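Local coordinates for protein transmembrane oligosaccharyl transferase (PDB 3WAJ) that is an archaeal membrane-embedded oligosaccharyl transferase of the STT3/AglB family, whose N-terminal part holds a zinc ion, at residues 270-273 / 274-277; 514-517 / 518-521. All blocks are in the same frame, centred on the assembly; numbering follows the deposited sequence.

Contact 1: 270-273 / 274-277; sequences GFST and IFYS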
loop_
_atom_site.group_PDB
_atom_site.type_symbol
_atom_site.label_atom_id
_atom_site.label_comp_id
_atom_site.label_asym_id
_atom_site.label_seq_id
_atom_site.Cartn_x
_atom_site.Cartn_y
_atom_site.Cartn_z
ATOM N N GLY A 270 -5.462 -19.056 15.324
ATOM C CA GLY A 270 -6.877 -18.756 15.183
ATOM C C GLY A 270 -7.388 -19.010 13.778
ATOM O O GLY A 270 -6.687 -19.583 12.946
ATOM N N PHE A 271 -8.621 -18.590 13.519
ATOM C CA PHE A 271 -9.212 -18.710 12.196
ATOM C C PHE A 271 -9.191 -17.373 11.489
ATOM O O PHE A 271 -9.644 -16.362 12.033
ATOM C CB PHE A 271 -10.649 -19.231 12.287
ATOM C CG PHE A 271 -10.736 -20.692 12.580
ATOM C CD1 PHE A 271 -9.701 -21.541 12.216
ATOM C CD2 PHE A 271 -11.837 -21.222 13.221
ATOM C CE1 PHE A 271 -9.765 -22.904 12.484
ATOM C CE2 PHE A 271 -11.905 -22.581 13.492
ATOM C CZ PHE A 271 -10.867 -23.421 13.123
ATOM N N SER A 272 -8.670 -17.364 10.265
ATOM C CA SER A 272 -8.544 -16.122 9.519
ATOM C C SER A 272 -8.851 -16.346 8.050
ATOM O O SER A 272 -8.622 -17.430 7.508
ATOM C CB SER A 272 -7.122 -15.569 9.670
ATOM O OG SER A 272 -6.992 -14.344 8.977
ATOM N N THR A 273 -9.356 -15.311 7.396
ATOM C CA THR A 273 -9.535 -15.368 5.952
ATOM C C THR A 273 -8.346 -14.749 5.202
ATOM O O THR A 273 -8.324 -14.774 3.974
ATOM C CB THR A 273 -10.837 -14.680 5.522
ATOM O OG1 THR A 273 -10.796 -13.312 5.929
ATOM C CG2 THR A 273 -12.042 -15.360 6.162
ATOM N N ILE A 274 -7.371 -14.192 5.930
ATOM C CA ILE A 274 -6.206 -13.562 5.278
ATOM C C ILE A 274 -4.839 -14.148 5.711
ATOM O O ILE A 274 -4.010 -14.509 4.874
ATOM C CB ILE A 274 -6.258 -11.989 5.354
ATOM C CG1 ILE A 274 -5.249 -11.352 4.381
ATOM C CG2 ILE A 274 -6.058 -11.487 6.782
ATOM C CD1 ILE A 274 -5.496 -11.682 2.896
ATOM N N PHE A 275 -4.627 -14.275 7.013
ATOM C CA PHE A 275 -3.465 -14.979 7.548
ATOM C C PHE A 275 -3.512 -16.496 7.302
ATOM O O PHE A 275 -4.581 -17.068 7.034
ATOM C CB PHE A 275 -3.333 -14.686 9.040
ATOM C CG PHE A 275 -3.137 -13.220 9.352
ATOM C CD1 PHE A 275 -1.887 -12.620 9.165
ATOM C CD2 PHE A 275 -4.198 -12.435 9.810
ATOM C CE1 PHE A 275 -1.683 -11.255 9.445
ATOM C CE2 PHE A 275 -4.005 -11.064 10.093
ATOM C CZ PHE A 275 -2.741 -10.474 9.907
ATOM N N TYR A 276 -2.355 -17.150 7.402
ATOM C CA TYR A 276 -2.258 -18.572 7.069
ATOM C C TYR A 276 -2.713 -19.497 8.203
ATOM O O TYR A 276 -1.936 -19.895 9.072
ATOM C CB TYR A 276 -0.874 -18.902 6.478
ATOM C CG TYR A 276 -0.827 -18.403 5.060
ATOM C CD1 TYR A 276 -1.216 -19.222 4.001
ATOM C CD2 TYR A 276 -0.505 -17.077 4.782
ATOM C CE1 TYR A 276 -1.233 -18.756 2.696
ATOM C CE2 TYR A 276 -0.522 -16.594 3.477
ATOM C CZ TYR A 276 -0.887 -17.436 2.440
ATOM O OH TYR A 276 -0.901 -16.958 1.148
ATOM N N SER A 277 -4.007 -19.820 8.159
ATOM C CA SER A 277 -4.714 -20.436 9.271
ATOM C C SER A 277 -5.366 -21.736 8.822
ATOM O O SER A 277 -5.373 -22.051 7.629
ATOM C CB SER A 277 -5.762 -19.470 9.835
ATOM O OG SER A 277 -6.875 -19.336 8.982
#
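Ser272 OG is gripped by two successive backbone N-H groups. Ile274 N donates to it over 3.1 Å, almost straight at 164°, and Phe275 N donates over the same 3.1 Å, more bent at 144°. A chi1 of -179° sends this hydroxyl to the far side of CB from the amide nitrogen of Ser272, and so forward into the mouth of the turn. The pair of bonds holds the peptides of Ile274 and Phe275 round one oxygen. The N-H of Ser272 is itself a donor, to Ser277 OG at 3.0 Å. The two serines thus tie the chain together as it folds back, and Phe271 and Ser277 become neighbours with CA atoms 5.6 Å apart. Nonpolar atoms close round the gripped hydroxyl: Phe275 CD2 lies 3.5 Å from Ser272 OG, which sits at the edge of the ring near its plane, and Ile274 CG2 comes within 3.7 Å of Ser272 OG. Beyond the turn the Phe275 ring stacks on Tyr268, while the Ile274 side chain, which leans on His81, Trp215 and Ala217, is about 4 Å from a bound sulfate ion and about 10 Å from the zinc ion. Ser277 OG has its strongest partner outside the turn, Gln280 OE1; Gln280 NE2 also bonds to Phe275 O, so one amide, that of Gln280, reaches both Ser277 and Phe275 ahead of the helix. Bonded through OG to Phe279 N as well, though weakly, Ser277 is the N-cap of helix 278-303. The bond from Ile274 N back to Ser272 OG defines an ST turn, here set in the loop that follows helix 243-261 and leads directly into an N-capped helix of the STT3 N-terminal region.

Contact 2: 514-517 / 518-521; sequences TPDG and EKYD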
loop_
_atom_site.group_PDB
_atom_site.type_symbol
_atom_site.label_atom_id
_atom_site.label_comp_id
_atom_site.label_asym_id
_atom_site.label_seq_id
_atom_site.Cartn_x
_atom_site.Cartn_y
_atom_site.Cartn_z
ATOM N N THR A 514 22.254 6.067 13.642
ATOM C CA THR A 514 21.536 5.875 14.897
ATOM C C THR A 514 22.119 4.633 15.568
ATOM O O THR A 514 22.707 3.802 14.888
ATOM C CB THR A 514 20.013 5.811 14.665
ATOM O OG1 THR A 514 19.716 4.712 13.804
ATOM C CG2 THR A 514 19.538 7.118 14.022
ATOM N N PRO A 515 21.990 4.522 16.902
ATOM C CA PRO A 515 22.768 3.501 17.627
ATOM C C PRO A 515 22.292 2.067 17.463
ATOM O O PRO A 515 21.140 1.839 17.081
ATOM C CB PRO A 515 22.631 3.923 19.101
ATOM C CG PRO A 515 21.448 4.826 19.155
ATOM C CD PRO A 515 21.328 5.476 17.812
ATOM N N ASP A 516 23.197 1.131 17.759
ATOM C CA ASP A 516 22.930 -0.307 17.779
ATOM C C ASP A 516 22.700 -0.947 16.398
ATOM O O ASP A 516 21.998 -1.966 16.281
ATOM C CB ASP A 516 21.767 -0.629 18.736
ATOM C CG ASP A 516 21.990 -0.087 20.129
ATOM O OD1 ASP A 516 23.034 -0.418 20.728
ATOM O OD2 ASP A 516 21.131 0.681 20.614
ATOM N N GLY A 517 23.310 -0.373 15.360
ATOM C CA GLY A 517 23.096 -0.837 13.993
ATOM C C GLY A 517 23.413 -2.299 13.766
ATOM O O GLY A 517 22.688 -3.005 13.052
ATOM N N GLU A 518 24.488 -2.771 14.388
ATOM C CA GLU A 518 24.886 -4.175 14.251
ATOM C C GLU A 518 23.803 -5.133 14.786
ATOM O O GLU A 518 23.488 -6.156 14.159
ATOM C CB GLU A 518 26.224 -4.418 14.952
ATOM C CG GLU A 518 27.087 -5.487 14.286
ATOM C CD GLU A 518 28.461 -5.660 14.944
ATOM O OE1 GLU A 518 29.408 -6.077 14.239
ATOM O OE2 GLU A 518 28.591 -5.400 16.163
ATOM N N LYS A 519 23.220 -4.802 15.934
ATOM C CA LYS A 519 22.168 -5.643 16.495
ATOM C C LYS A 519 20.943 -5.687 15.589
ATOM O O LYS A 519 20.416 -6.777 15.283
ATOM C CB LYS A 519 21.811 -5.208 17.930
ATOM C CG LYS A 519 22.975 -5.339 18.915
ATOM C CD LYS A 519 22.546 -5.166 20.361
ATOM C CE LYS A 519 23.749 -5.085 21.296
ATOM N NZ LYS A 519 24.524 -3.844 21.032
ATOM N N TYR A 520 20.512 -4.508 15.146
ATOM C CA TYR A 520 19.407 -4.414 14.197
ATOM C C TYR A 520 19.687 -5.275 12.965
ATOM O O TYR A 520 18.808 -6.008 12.515
ATOM C CB TYR A 520 19.121 -2.944 13.834
ATOM C CG TYR A 520 18.472 -2.199 14.979
ATOM C CD1 TYR A 520 17.176 -2.511 15.379
ATOM C CD2 TYR A 520 19.149 -1.208 15.670
ATOM C CE1 TYR A 520 16.564 -1.849 16.431
ATOM C CE2 TYR A 520 18.545 -0.531 16.739
ATOM C CZ TYR A 520 17.257 -0.867 17.109
ATOM O OH TYR A 520 16.649 -0.217 18.158
ATOM N N ASP A 521 20.913 -5.220 12.438
ATOM C CA ASP A 521 21.262 -6.050 11.275
ATOM C C ASP A 521 21.200 -7.551 11.537
ATOM O O ASP A 521 20.676 -8.291 10.704
ATOM C CB ASP A 521 22.607 -5.630 10.661
ATOM C CG ASP A 521 22.529 -4.280 9.924
ATOM O OD1 ASP A 521 23.571 -3.823 9.420
ATOM O OD2 ASP A 521 21.437 -3.685 9.836
HETATM O O HOH W 1 21.750 -1.461 10.811
#
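Two torsions bring the side chains of helix 517-524 back to the residues that start it. With chi1 at -72°, Tyr520 lays CG beside its own backbone N and sends the ring back past the helix start, toward Pro515 and Asp516. Lys519 runs extended as far as CE and then bends (chi4 67°), which turns NZ toward the Asp516 carboxylate. That salt bridge is long, 3.7 Å from Lys519 NZ to Asp516 OD1, and the two side chains slant across each other. The ring fits more closely: its edge meets Pro515 O, which lies in the ring plane 3.5 Å from Tyr520 CE2, and Asp516 O sits obliquely 3.0 Å from Tyr520 CD2. Asp516 CB touches the ring as well, 3.8 Å from Tyr520 CE2. The first helical turn is closed by Tyr520 N donating to Asp516 O at 3.2 Å, nearly straight (175°), and by Asp521 N donating to Gly517 O at 2.9 Å. A water also donates to Gly517 O and links it to the Asp521 carboxylate, although its approach to OD2 is doubtfully short. Outside the turn, Tyr545 takes Tyr520 OH through its backbone N and Pro515 O through its hydroxyl, while His562 ND1 bonds Asp521 OD2. Asp516 stands at the N-cap position yet makes no capping bond with its side chain. Whatever its carboxylate adds at this helix start is probably a weak charge effect, from the long bridge to Lys519 and the positive end of the helix dipole, whereas the firmer hold comes from the backbone bonds and the anchored tyrosine.

In the fold
Contact 1 comes first along the chain, in the STT3 N-terminal region; contact 2 follows more than two hundred residues later, in the AglB core region. Their centres lie 33 Å apart and their nearest atoms about 21 Å, so the two do not touch, and they share no helix, strand or sheet. Each nevertheless marks the start of a helix: residues 270-277 lead into helix 278-303, and residues 514-516 join helix 501-513 to helix 517-524, whose first turn completes contact 2, with strand 605-611 of the mixed sheet against Thr514 and Pro515. Contact 1 lies nearer the centre of the chain; the two helix starts are built differently, with a side-chain cap in the first and none in the second.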